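Local coordinates for Blr6230 protein (Bradyrhizobium diazoefficiens USDA 110, PDB 5NGG) that probably hydrolyses beta-lactam antibiotics as a subclass B3 metallo-beta-lactamase, using a pair of active-site zinc ions bridged by a water or hydroxide, at residues A[35-40]-A[77-82]; A[101-106]-A[134-139]; A[105-110]-A[145-150]; A[112-117]-A[151-156]; A[175-180]-A[200-205]. All blocks are in the same frame, centred on the assembly; numbering follows the deposited sequence.

Contact 1: A[35-40]-A[77-82]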
# COMPACT_ATOMS: atom_id res chain seq x y z
N THR A 35 -5.45 -13.52 4.36
CA THR A 35 -4.57 -14.22 5.28
C THR A 35 -3.94 -15.47 4.66
O THR A 35 -3.14 -16.12 5.32
CB THR A 35 -5.28 -14.60 6.58
OG1 THR A 35 -6.41 -15.41 6.27
CG2 THR A 35 -5.71 -13.38 7.37
N ALA A 36 -4.26 -15.80 3.41
CA ALA A 36 -3.79 -17.05 2.79
C ALA A 36 -2.37 -16.88 2.26
O ALA A 36 -1.97 -15.79 1.82
CB ALA A 36 -4.69 -17.46 1.64
N PRO A 37 -1.59 -17.97 2.28
CA PRO A 37 -0.20 -17.84 1.85
C PRO A 37 0.01 -17.62 0.35
O PRO A 37 -0.77 -18.08 -0.49
CB PRO A 37 0.40 -19.18 2.26
CG PRO A 37 -0.73 -20.12 2.24
CD PRO A 37 -1.88 -19.33 2.76
N PHE A 38 1.11 -16.93 0.03
CA PHE A 38 1.61 -16.82 -1.34
C PHE A 38 3.12 -16.96 -1.27
O PHE A 38 3.75 -16.44 -0.36
CB PHE A 38 1.24 -15.47 -1.95
CG PHE A 38 1.42 -15.41 -3.44
CD1 PHE A 38 0.39 -15.83 -4.29
CD2 PHE A 38 2.60 -14.95 -4.01
CE1 PHE A 38 0.56 -15.78 -5.66
CE2 PHE A 38 2.75 -14.91 -5.39
CZ PHE A 38 1.73 -15.34 -6.21
N GLU A 39 3.71 -17.70 -2.21
CA GLU A 39 5.15 -17.91 -2.20
C GLU A 39 5.89 -16.60 -2.49
O GLU A 39 5.63 -15.96 -3.52
CB GLU A 39 5.53 -18.97 -3.24
CG GLU A 39 6.88 -19.62 -3.01
CD GLU A 39 6.87 -20.57 -1.82
OE1 GLU A 39 5.77 -20.94 -1.36
OE2 GLU A 39 7.97 -20.91 -1.34
N PRO A 40 6.84 -16.21 -1.62
CA PRO A 40 7.57 -14.96 -1.87
C PRO A 40 8.52 -15.08 -3.05
O PRO A 40 8.95 -16.18 -3.40
CB PRO A 40 8.30 -14.73 -0.55
CG PRO A 40 8.53 -16.10 -0.01
CD PRO A 40 7.26 -16.83 -0.35
N THR A 77 1.29 -11.19 11.04
CA THR A 77 2.67 -10.70 11.15
C THR A 77 3.68 -11.84 11.13
O THR A 77 4.73 -11.70 10.50
CB THR A 77 2.82 -9.82 12.39
OG1 THR A 77 1.85 -8.78 12.31
CG2 THR A 77 4.19 -9.16 12.48
N GLY A 78 3.36 -12.95 11.79
CA GLY A 78 4.24 -14.10 11.77
C GLY A 78 4.48 -14.66 10.38
O GLY A 78 5.58 -15.04 10.06
N MET A 79 3.42 -14.72 9.58
CA MET A 79 3.51 -15.14 8.19
C MET A 79 4.45 -14.23 7.38
O MET A 79 5.27 -14.70 6.61
CB MET A 79 2.14 -15.19 7.52
CG MET A 79 2.21 -15.50 6.05
SD MET A 79 0.60 -15.60 5.27
CE MET A 79 0.09 -17.22 5.80
N ILE A 80 4.29 -12.92 7.52
CA ILE A 80 5.16 -11.99 6.82
C ILE A 80 6.62 -12.21 7.24
O ILE A 80 7.50 -12.26 6.38
CB ILE A 80 4.72 -10.53 7.06
CG1 ILE A 80 3.26 -10.26 6.62
CG2 ILE A 80 5.67 -9.56 6.38
CD1 ILE A 80 2.88 -10.71 5.22
N LYS A 81 6.86 -12.32 8.54
CA LYS A 81 8.23 -12.53 9.02
C LYS A 81 8.79 -13.84 8.45
O LYS A 81 9.98 -13.92 8.07
CB LYS A 81 8.25 -12.50 10.56
CG LYS A 81 8.04 -11.10 11.14
CD LYS A 81 8.42 -10.95 12.60
CE LYS A 81 7.44 -11.60 13.52
NZ LYS A 81 7.76 -11.30 14.95
N ASP A 82 7.94 -14.87 8.37
CA ASP A 82 8.33 -16.15 7.78
C ASP A 82 8.70 -16.01 6.30
O ASP A 82 9.72 -16.58 5.87
CB ASP A 82 7.22 -17.20 7.98
CG ASP A 82 7.16 -17.75 9.40
OD1 ASP A 82 8.10 -17.53 10.20
OD2 ASP A 82 6.16 -18.43 9.71
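Thr35 meets Met79 through its backbone: the carbonyl oxygen Thr35 O lies 3.4 Å from Met79 CE, a contact between a methyl group and a carbonyl. The hydroxyl of Thr35 is engaged within its own part of the chain, with the carbonyl of Lys32 as its main partner. Ala36 follows with its methyl directed away from the helix, and its carbonyl oxygen, Ala36 O, stays 4.3 Å from Met79 SD. At Pro37 the approach becomes apolar. Its ring runs slantwise to the methionine, with Pro37 CB 4.1 Å from Met79 CE and the backbone nitrogen of Pro37 at a similar distance from the same methyl. Met79 gets there because its chain leaves the helix fully extended, with CG anti to the backbone N (chi1 175°) and SD anti to CA, and then bends at chi3 (-78°), which lays the methyl against the loop between Thr35 O and the proline. Thr52 touches the same methionine from another loop. The result is a single helix residue laid on an irregular loop at the surface, joining the connection between helix 23-30 and strand 41-44 to the start of helix 77-86, one of the helices of the alpha-beta/beta-alpha metallo-beta-lactamase fold.

Contact 2: A[101-106]-A[134-139]. With ZN (zinc ion), chain D; ZN (zinc ion), chain C.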
# COMPACT_ATOMS: atom_id res chain seq x y z
N HIS A 101 -0.71 3.49 3.25
CA HIS A 101 -1.84 4.15 3.92
C HIS A 101 -2.23 3.39 5.18
O HIS A 101 -2.00 2.19 5.32
CB HIS A 101 -3.04 4.35 2.99
CG HIS A 101 -3.81 3.10 2.73
ND1 HIS A 101 -3.61 2.29 1.62
CD2 HIS A 101 -4.86 2.56 3.39
CE1 HIS A 101 -4.47 1.28 1.66
NE2 HIS A 101 -5.22 1.40 2.73
N ALA A 102 -2.85 4.11 6.09
CA ALA A 102 -2.99 3.67 7.48
C ALA A 102 -4.33 2.97 7.76
O ALA A 102 -5.13 3.46 8.54
CB ALA A 102 -2.80 4.86 8.39
N HIS A 103 -4.55 1.82 7.14
CA HIS A 103 -5.64 0.90 7.47
C HIS A 103 -5.06 -0.41 7.97
O HIS A 103 -3.95 -0.79 7.59
CB HIS A 103 -6.52 0.60 6.25
CG HIS A 103 -7.32 1.76 5.78
ND1 HIS A 103 -7.81 1.82 4.50
CD2 HIS A 103 -7.76 2.87 6.42
CE1 HIS A 103 -8.52 2.92 4.36
NE2 HIS A 103 -8.51 3.58 5.51
N LEU A 104 -5.82 -1.09 8.83
CA LEU A 104 -5.33 -2.28 9.55
C LEU A 104 -4.79 -3.40 8.67
O LEU A 104 -3.95 -4.15 9.11
CB LEU A 104 -6.38 -2.85 10.49
CG LEU A 104 -7.45 -3.78 9.94
CD1 LEU A 104 -8.15 -4.53 11.07
CD2 LEU A 104 -8.45 -3.01 9.10
N ASP A 105 -5.28 -3.52 7.43
CA ASP A 105 -4.80 -4.55 6.53
C ASP A 105 -3.40 -4.27 5.98
O ASP A 105 -2.80 -5.15 5.35
CB ASP A 105 -5.81 -4.86 5.41
CG ASP A 105 -6.27 -3.66 4.59
OD1 ASP A 105 -6.49 -2.56 5.16
OD2 ASP A 105 -6.43 -3.89 3.35
N HIS A 106 -2.88 -3.07 6.24
CA HIS A 106 -1.51 -2.69 5.85
C HIS A 106 -0.62 -2.32 7.03
O HIS A 106 0.60 -2.26 6.88
CB HIS A 106 -1.55 -1.56 4.84
CG HIS A 106 -2.50 -1.84 3.71
ND1 HIS A 106 -2.26 -2.85 2.79
CD2 HIS A 106 -3.74 -1.39 3.45
CE1 HIS A 106 -3.32 -2.97 2.00
NE2 HIS A 106 -4.23 -2.08 2.38
N GLY A 134 -4.37 4.03 16.09
CA GLY A 134 -4.79 2.65 15.79
C GLY A 134 -6.27 2.50 15.48
O GLY A 134 -6.88 1.50 15.87
N TYR A 135 -6.86 3.47 14.76
CA TYR A 135 -8.30 3.49 14.49
C TYR A 135 -8.59 3.84 13.03
O TYR A 135 -7.73 4.39 12.34
CB TYR A 135 -9.04 4.48 15.44
CG TYR A 135 -8.62 5.94 15.21
CD1 TYR A 135 -9.17 6.69 14.17
CD2 TYR A 135 -7.65 6.54 15.99
CE1 TYR A 135 -8.78 8.01 13.95
CE2 TYR A 135 -7.26 7.86 15.79
CZ TYR A 135 -7.82 8.59 14.76
OH TYR A 135 -7.42 9.90 14.55
N TYR A 136 -9.81 3.53 12.60
CA TYR A 136 -10.30 3.84 11.25
C TYR A 136 -10.94 5.23 11.25
O TYR A 136 -11.83 5.48 12.07
CB TYR A 136 -11.31 2.77 10.79
CG TYR A 136 -11.53 2.81 9.30
CD1 TYR A 136 -12.39 3.75 8.70
CD2 TYR A 136 -10.82 1.97 8.45
CE1 TYR A 136 -12.53 3.83 7.33
CE2 TYR A 136 -10.97 2.05 7.07
CZ TYR A 136 -11.82 2.98 6.51
OH TYR A 136 -11.93 3.03 5.14
N PRO A 137 -10.52 6.12 10.33
CA PRO A 137 -11.06 7.49 10.32
C PRO A 137 -12.56 7.51 10.08
O PRO A 137 -13.05 6.79 9.21
CB PRO A 137 -10.32 8.14 9.15
CG PRO A 137 -9.97 7.00 8.24
CD PRO A 137 -9.66 5.85 9.16
N GLY A 138 -13.28 8.33 10.85
CA GLY A 138 -14.74 8.40 10.76
C GLY A 138 -15.49 7.18 11.29
O GLY A 138 -16.72 7.13 11.18
N ASP A 139 -14.77 6.20 11.85
CA ASP A 139 -15.39 5.02 12.46
C ASP A 139 -14.49 4.56 13.61
O ASP A 139 -14.12 3.39 13.73
CB ASP A 139 -15.59 3.92 11.41
CG ASP A 139 -16.52 2.80 11.86
OD1 ASP A 139 -17.22 2.97 12.89
OD2 ASP A 139 -16.56 1.76 11.16
ZN ZN D . -7.17 0.74 2.85
ZN ZN C . -6.20 -2.37 1.88
O HOH W 1 -7.35 3.12 9.94
O HOH W 2 -7.36 -1.09 3.00
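The contact belongs to the dinuclear zinc site of the metallo-beta-lactamase: the ring of the zinc ligand His103 stacks on that of Tyr136. The two rings form an offset stack with centroids 4.5 Å apart and planes inclined by 18°. Tyr136 CE2 sits over one face of the imidazole, toward its CD2-NE2 rim, and comes within 3.3 Å of His103 NE2. At the edge of the same imidazole, near its plane, lies Pro137 CD. Tyr136 sends its hydroxyl on to Asn208 OD1, which would hold the far end of the phenol. Residues 101-106 carry the His-X-His-X-Asp-His signature of the superfamily: His101 NE2 and His103 ND1 bind one zinc ion, and Asp105 OD2 and His106 NE2 the other, with His177 and His242 as further protein ligands. A water lies between the metals, 1.9 Å from the zinc held by His103, and donates to Asp105 OD1. In His103, CG anti to the carbonyl carbon (chi1 -69°) brings the ring to the metal, and chi2 (158°) turns ND1 to it. A second water ties the backbones together, donating to Ala102 O (2.6 Å) and to Tyr135 O (2.7 Å).

Contact 3: A[105-110]-A[145-150]. With ZN (zinc ion), chain C.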
# COMPACT_ATOMS: atom_id res chain seq x y z
N ASP A 105 -5.28 -3.52 7.43
CA ASP A 105 -4.80 -4.55 6.53
C ASP A 105 -3.40 -4.27 5.98
O ASP A 105 -2.80 -5.15 5.35
CB ASP A 105 -5.81 -4.86 5.41
CG ASP A 105 -6.27 -3.66 4.59
OD1 ASP A 105 -6.49 -2.56 5.16
OD2 ASP A 105 -6.43 -3.89 3.35
N HIS A 106 -2.88 -3.07 6.24
CA HIS A 106 -1.51 -2.69 5.85
C HIS A 106 -0.62 -2.32 7.03
O HIS A 106 0.60 -2.26 6.88
CB HIS A 106 -1.55 -1.56 4.84
CG HIS A 106 -2.50 -1.84 3.71
ND1 HIS A 106 -2.26 -2.85 2.79
CD2 HIS A 106 -3.74 -1.39 3.45
CE1 HIS A 106 -3.32 -2.97 2.00
NE2 HIS A 106 -4.23 -2.08 2.38
N THR A 107 -1.21 -2.06 8.20
CA THR A 107 -0.46 -1.56 9.37
C THR A 107 -0.40 -2.54 10.52
O THR A 107 0.18 -2.24 11.56
CB THR A 107 -1.14 -0.30 9.92
OG1 THR A 107 -2.45 -0.70 10.34
CG2 THR A 107 -1.26 0.81 8.91
N GLY A 108 -1.02 -3.71 10.35
CA GLY A 108 -1.23 -4.64 11.44
C GLY A 108 0.01 -5.15 12.12
O GLY A 108 -0.06 -5.56 13.28
N GLY A 109 1.14 -5.14 11.41
CA GLY A 109 2.41 -5.60 11.97
C GLY A 109 3.40 -4.51 12.33
O GLY A 109 4.52 -4.83 12.75
N PHE A 110 3.02 -3.23 12.16
CA PHE A 110 4.00 -2.17 12.38
C PHE A 110 4.53 -2.10 13.82
O PHE A 110 5.74 -2.00 14.02
CB PHE A 110 3.43 -0.79 12.01
CG PHE A 110 3.29 -0.52 10.52
CD1 PHE A 110 3.87 -1.30 9.54
CD2 PHE A 110 2.60 0.60 10.11
CE1 PHE A 110 3.74 -0.98 8.19
CE2 PHE A 110 2.48 0.93 8.77
CZ PHE A 110 3.06 0.15 7.81
N LEU A 145 -11.81 -2.74 13.11
CA LEU A 145 -10.91 -2.02 12.21
C LEU A 145 -9.72 -1.39 12.94
O LEU A 145 -8.89 -0.70 12.34
CB LEU A 145 -11.71 -0.97 11.43
CG LEU A 145 -12.88 -1.48 10.58
CD1 LEU A 145 -13.63 -0.32 9.98
CD2 LEU A 145 -12.39 -2.43 9.48
N ALA A 146 -9.60 -1.67 14.23
CA ALA A 146 -8.47 -1.18 15.01
C ALA A 146 -7.21 -1.99 14.75
O ALA A 146 -7.25 -3.12 14.25
CB ALA A 146 -8.83 -1.22 16.49
N PHE A 147 -6.08 -1.40 15.09
CA PHE A 147 -4.78 -2.08 14.98
C PHE A 147 -3.84 -1.56 16.06
O PHE A 147 -4.11 -0.51 16.63
CB PHE A 147 -4.18 -1.90 13.58
CG PHE A 147 -3.97 -0.48 13.17
CD1 PHE A 147 -2.77 0.19 13.44
CD2 PHE A 147 -4.96 0.21 12.48
CE1 PHE A 147 -2.58 1.50 13.04
CE2 PHE A 147 -4.78 1.51 12.05
CZ PHE A 147 -3.58 2.16 12.34
N PRO A 148 -2.73 -2.25 16.31
CA PRO A 148 -1.84 -1.77 17.39
C PRO A 148 -1.18 -0.44 17.02
O PRO A 148 -0.55 -0.32 15.99
CB PRO A 148 -0.81 -2.91 17.53
CG PRO A 148 -1.52 -4.12 17.00
CD PRO A 148 -2.34 -3.60 15.85
N ALA A 149 -1.38 0.55 17.88
CA ALA A 149 -0.93 1.92 17.61
C ALA A 149 0.59 1.96 17.52
O ALA A 149 1.31 1.25 18.24
CB ALA A 149 -1.45 2.88 18.68
N VAL A 150 1.08 2.82 16.64
CA VAL A 150 2.51 2.92 16.38
C VAL A 150 2.90 4.37 16.15
O VAL A 150 2.16 5.12 15.47
CB VAL A 150 2.87 2.00 15.15
CG1 VAL A 150 2.13 2.41 13.88
CG2 VAL A 150 4.36 1.89 14.95
ZN ZN C . -6.20 -2.37 1.88
O HOH W 2 -7.36 -1.09 3.00
O HOH W 3 0.75 -2.15 14.32
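The backbones come closest at Gly108 and Phe147, whose CA atoms are 5.6 Å apart, where the type I turn from Thr107 to Phe110 faces the irregular chain 145-150. Thr107 stands on the phenyl ring of Phe147, the two side chains crossing at about a right angle. Its OG1 lies 3.1 Å above the ring plane, over the centre, and Thr107 CB also sits over this face, 4.0 Å from the centroid, in a CH-pi contact. In Phe147 a chi1 of 59° brings the ring under Thr107, and chi2 near 90° turns its face to it. The hydroxyl's hydrogen bond is a weak one, to the carbonyl of the N-cap residue His103. Farther on, Phe110 CB packs 3.9 Å from Val150 CG1, which lies at the edge of the Phe110 ring, near its plane; Leu121 of strand 120-124 touches both residues. Pro148 CD rests 4.0 Å from Gly108 O. A water joins the backbones, donating to Thr107 O and Pro148 O at 2.8 Å each. The turn directly follows the zinc ligands Asp105 and His106. On this side it is thus held by a CH-pi contact, apolar packing and one water bridge, and the polar partner of the threonine hydroxyl is the carbonyl of His103, weakly bonded, and not the ring.

Contact 4: A[112-117]-A[151-156]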
# COMPACT_ATOMS: atom_id res chain seq x y z
N GLU A 112 4.68 -4.30 16.13
CA GLU A 112 5.47 -5.48 16.45
C GLU A 112 6.84 -5.43 15.79
O GLU A 112 7.88 -5.66 16.44
CB GLU A 112 4.74 -6.74 16.02
CG GLU A 112 5.52 -8.02 16.24
CD GLU A 112 4.71 -9.27 16.07
OE1 GLU A 112 3.48 -9.24 16.26
OE2 GLU A 112 5.32 -10.32 15.80
N ILE A 113 6.86 -5.16 14.49
CA ILE A 113 8.13 -5.17 13.78
C ILE A 113 9.01 -4.00 14.25
O ILE A 113 10.22 -4.17 14.39
CB ILE A 113 7.94 -5.25 12.25
CG1 ILE A 113 7.43 -6.66 11.91
CG2 ILE A 113 9.24 -4.98 11.51
CD1 ILE A 113 6.88 -6.84 10.51
N LYS A 114 8.43 -2.82 14.48
CA LYS A 114 9.21 -1.69 14.95
C LYS A 114 9.88 -2.00 16.30
O LYS A 114 11.06 -1.68 16.50
CB LYS A 114 8.32 -0.46 15.05
CG LYS A 114 9.04 0.78 15.53
CD LYS A 114 8.22 2.02 15.27
CE LYS A 114 9.02 3.23 15.68
NZ LYS A 114 8.16 4.43 15.82
N LYS A 115 9.13 -2.61 17.21
CA LYS A 115 9.70 -2.96 18.51
C LYS A 115 10.81 -4.00 18.39
O LYS A 115 11.86 -3.88 19.05
CB LYS A 115 8.61 -3.44 19.46
CG LYS A 115 9.13 -3.62 20.88
CD LYS A 115 8.01 -3.66 21.90
CE LYS A 115 8.56 -3.96 23.27
N GLU A 116 10.58 -5.01 17.55
CA GLU A 116 11.53 -6.13 17.41
C GLU A 116 12.85 -5.66 16.80
O GLU A 116 13.92 -6.17 17.15
CB GLU A 116 10.92 -7.25 16.54
CG GLU A 116 11.81 -8.45 16.27
CD GLU A 116 11.10 -9.54 15.49
OE1 GLU A 116 9.85 -9.64 15.58
OE2 GLU A 116 11.79 -10.30 14.78
N THR A 117 12.77 -4.72 15.86
CA THR A 117 13.92 -4.34 15.03
C THR A 117 14.58 -3.01 15.37
O THR A 117 15.73 -2.80 14.99
CB THR A 117 13.53 -4.25 13.54
OG1 THR A 117 12.57 -3.20 13.34
CG2 THR A 117 12.99 -5.58 13.04
N LYS A 151 4.06 4.76 16.68
CA LYS A 151 4.56 6.12 16.51
C LYS A 151 5.23 6.30 15.16
O LYS A 151 5.96 5.42 14.67
CB LYS A 151 5.52 6.47 17.65
CG LYS A 151 4.80 6.48 18.98
CD LYS A 151 5.66 7.00 20.11
CE LYS A 151 4.80 7.38 21.30
NZ LYS A 151 4.14 8.71 21.12
N VAL A 152 4.98 7.47 14.56
CA VAL A 152 5.57 7.81 13.29
C VAL A 152 6.85 8.60 13.57
O VAL A 152 6.83 9.63 14.26
CB VAL A 152 4.59 8.65 12.44
CG1 VAL A 152 5.26 9.16 11.17
CG2 VAL A 152 3.35 7.83 12.10
N ASP A 153 7.96 8.13 13.03
CA ASP A 153 9.26 8.78 13.21
C ASP A 153 9.51 9.92 12.23
O ASP A 153 10.22 10.88 12.55
CB ASP A 153 10.37 7.76 13.17
CG ASP A 153 10.22 6.73 14.25
OD1 ASP A 153 10.52 7.07 15.41
OD2 ASP A 153 9.79 5.60 13.96
N ARG A 154 8.98 9.80 11.02
CA ARG A 154 9.09 10.84 10.01
C ARG A 154 7.78 10.92 9.24
O ARG A 154 7.34 9.93 8.65
CB ARG A 154 10.24 10.56 9.04
CG ARG A 154 10.41 11.67 8.03
CD ARG A 154 11.62 11.42 7.17
NE ARG A 154 11.66 12.35 6.05
CZ ARG A 154 12.49 12.24 5.02
NH1 ARG A 154 13.37 11.25 4.95
NH2 ARG A 154 12.43 13.14 4.05
N ALA A 155 7.17 12.12 9.25
CA ALA A 155 5.94 12.40 8.55
C ALA A 155 6.30 13.07 7.23
O ALA A 155 7.01 14.07 7.23
CB ALA A 155 5.05 13.31 9.40
N VAL A 156 5.85 12.53 6.11
CA VAL A 156 6.23 13.03 4.79
C VAL A 156 5.10 13.74 4.06
O VAL A 156 3.93 13.47 4.32
CB VAL A 156 6.84 11.93 3.87
CG1 VAL A 156 8.15 11.42 4.45
CG2 VAL A 156 5.85 10.82 3.60
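Lys114 and Asp153 reach toward each other from opposite directions, the lysine out of its helix and the aspartate out of the loop before strand 154-156, and their charged ends join in a salt bridge of 2.7 Å between Lys114 NZ and Asp153 OD2. In the conformer described, the lysine is extended: CG is anti to the backbone N (chi1 -179°) and the remaining torsions are also close to anti, so the ammonium group is carried the full length of the chain across the gap between the backbones, whose nearest CA atoms, those of Lys114 and Lys151, are 9.2 Å apart. The ammonium meets OD2 on the syn side of the carboxylate, 32° out of its plane. It also donates to the backbone of the facing loop, with Lys114 NZ 2.7 Å from Lys151 O; here the nitrogen stands above the carbonyl plane. Two oxygens therefore hold one ammonium group. Lys151 itself contributes little beyond this carbonyl: its CB is 3.8 Å from Lys114 NZ, while the rest of its side chain leads away. Asp153 OD2 has a second donor in the backbone N of Leu121, which would help keep the carboxylate in position and probably stabilises its negative charge. Through these bonds helix 110-117 is tied at the surface to the entry of strand 154-156, one of the two edge strands of the seven-stranded sheet, paired in parallel with strand 120-124; Glu112 and Glu116 of the same helix form salt bridges to Lys81 of helix 77-86.

Contact 5: A[175-180]-A[200-205]. With ZN (zinc ion), chain D; ACT (acetate ion), chain F.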
# COMPACT_ATOMS: atom_id res chain seq x y z
N PRO A 175 -3.91 11.37 -1.70
CA PRO A 175 -4.99 11.15 -0.76
C PRO A 175 -6.31 10.73 -1.40
O PRO A 175 -6.49 10.85 -2.61
CB PRO A 175 -5.14 12.51 -0.07
CG PRO A 175 -4.74 13.49 -1.13
CD PRO A 175 -3.55 12.81 -1.78
N GLY A 176 -7.21 10.26 -0.56
CA GLY A 176 -8.57 9.86 -0.95
C GLY A 176 -8.92 8.60 -0.20
O GLY A 176 -9.74 8.62 0.72
N HIS A 177 -8.25 7.50 -0.53
CA HIS A 177 -8.52 6.25 0.16
C HIS A 177 -8.21 6.40 1.68
O HIS A 177 -8.88 5.79 2.52
CB HIS A 177 -7.74 5.11 -0.51
CG HIS A 177 -7.97 3.78 0.12
ND1 HIS A 177 -9.03 2.96 -0.19
CD2 HIS A 177 -7.28 3.15 1.09
CE1 HIS A 177 -8.95 1.86 0.55
NE2 HIS A 177 -7.91 1.95 1.34
N SER A 178 -7.18 7.18 2.01
CA SER A 178 -6.97 7.69 3.36
C SER A 178 -6.47 9.12 3.22
O SER A 178 -5.99 9.51 2.15
CB SER A 178 -5.95 6.83 4.13
OG SER A 178 -4.62 7.09 3.69
N PRO A 179 -6.54 9.91 4.30
CA PRO A 179 -6.12 11.31 4.16
C PRO A 179 -4.63 11.50 3.88
O PRO A 179 -4.25 12.48 3.23
CB PRO A 179 -6.57 11.96 5.48
CG PRO A 179 -6.70 10.83 6.43
CD PRO A 179 -7.16 9.66 5.62
N GLY A 180 -3.82 10.58 4.38
CA GLY A 180 -2.36 10.62 4.23
C GLY A 180 -1.79 9.58 3.29
O GLY A 180 -0.58 9.35 3.31
N PHE A 200 1.83 2.37 -5.56
CA PHE A 200 0.61 3.18 -5.52
C PHE A 200 -0.12 2.86 -4.21
O PHE A 200 -0.16 1.71 -3.79
CB PHE A 200 -0.24 2.86 -6.75
CG PHE A 200 -1.55 3.62 -6.79
CD1 PHE A 200 -1.54 5.00 -6.86
CD2 PHE A 200 -2.78 2.95 -6.75
CE1 PHE A 200 -2.73 5.72 -6.91
CE2 PHE A 200 -3.97 3.67 -6.76
CZ PHE A 200 -3.95 5.05 -6.85
N CYS A 201 -0.69 3.88 -3.57
CA CYS A 201 -1.20 3.68 -2.22
C CYS A 201 -2.54 3.05 -2.09
O CYS A 201 -2.86 2.64 -0.97
CB CYS A 201 -1.17 5.01 -1.46
SG CYS A 201 -2.46 6.16 -1.89
N SER A 202 -3.33 3.04 -3.15
CA SER A 202 -4.77 2.63 -3.24
C SER A 202 -5.63 3.81 -3.61
O SER A 202 -5.49 4.87 -2.99
CB SER A 202 -5.41 2.04 -1.98
OG SER A 202 -6.79 1.84 -2.26
N GLY A 203 -6.57 3.59 -4.52
CA GLY A 203 -7.59 4.58 -4.86
C GLY A 203 -9.01 4.03 -4.86
O GLY A 203 -9.88 4.61 -5.52
N THR A 204 -9.26 2.94 -4.13
CA THR A 204 -10.58 2.34 -4.06
C THR A 204 -11.46 3.12 -3.07
O THR A 204 -10.94 3.73 -2.12
CB THR A 204 -10.52 0.88 -3.61
OG1 THR A 204 -9.96 0.85 -2.31
CG2 THR A 204 -9.69 0.02 -4.58
N VAL A 205 -12.78 3.08 -3.26
CA VAL A 205 -13.71 3.64 -2.29
C VAL A 205 -13.80 2.77 -1.04
O VAL A 205 -13.76 3.28 0.09
CB VAL A 205 -15.08 3.87 -2.93
CG1 VAL A 205 -16.09 4.31 -1.88
CG2 VAL A 205 -14.98 4.95 -4.02
ZN ZN D . -7.17 0.74 2.85
C ACT F . -7.64 -1.08 -0.39
O ACT F . -7.80 -0.51 -1.48
OXT ACT F . -6.57 -0.95 0.26
CH3 ACT F . -8.77 -1.93 0.11
O HOH W 4 -6.22 7.55 -2.61
O HOH W 2 -7.36 -1.09 3.00
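His177, a zinc ligand of the metallo-beta-lactamase active site, lies against Ser202 and Thr204 on a loop that follows strand 193-199. Its CB starts over the backbone of that loop, with His177 CB 3.4 Å from Ser202 O. With CG anti to the backbone N (chi1 -179°), the imidazole runs on toward the metal, alongside Thr204, which points the same way. From CG onward one face of the ring is occupied by Ser202: its OG stands 3.2 Å above the plane, over the centre, and its CB makes a CH-pi contact with the same face. At the ring edge His177 ND1 donates to Thr204 O at 2.8 Å, nearly straight (173°) and in the plane of the ring, although the donor is tilted 34° from the carbonyl plane. That carbonyl also receives the hydroxyl of Tyr223 from helix 219-232. CE1 passes close to Thr204 OG1, and at the tip NE2 binds the zinc ion also held by His101 and His103. The bond at ND1, together with the zinc bond at NE2, would fix the rotation of the ring; it would also be expected to make the imidazole a somewhat stronger donor to zinc. Between the two backbones a water accepts from His177 N and donates to Ser202 O. Ser202 OG closes an ST turn by accepting from Thr204 N. Both hydroxyls then reach into the active site, where Ser202 OG and Thr204 OG1 each donate to the same acetate oxygen, ACT O, at 2.7 Å.

Overall arrangement
Contacts 2 and 5 meet at one zinc ion, their centres 11 Å apart. Contact 3, 7 Å from contact 2 between centres, shares Asp105 and His106 with it and leads toward helix 110-117, where contact 4 ties that helix to the loop before edge strand 154-156 of the seven-stranded sheet. Contact 1, joining a loop to helix 77-86, lies about 24 Å from contact 5 between centres; Lys81 links it to contact 4. Along the chain contact 1 closes first, the segments of contacts 2 and 3 alternate with those of contact 4, and contact 5 comes last, on loops following strands 167-173 and 193-199 of the five-stranded sheet. The zinc site thus draws on loops from both sheets.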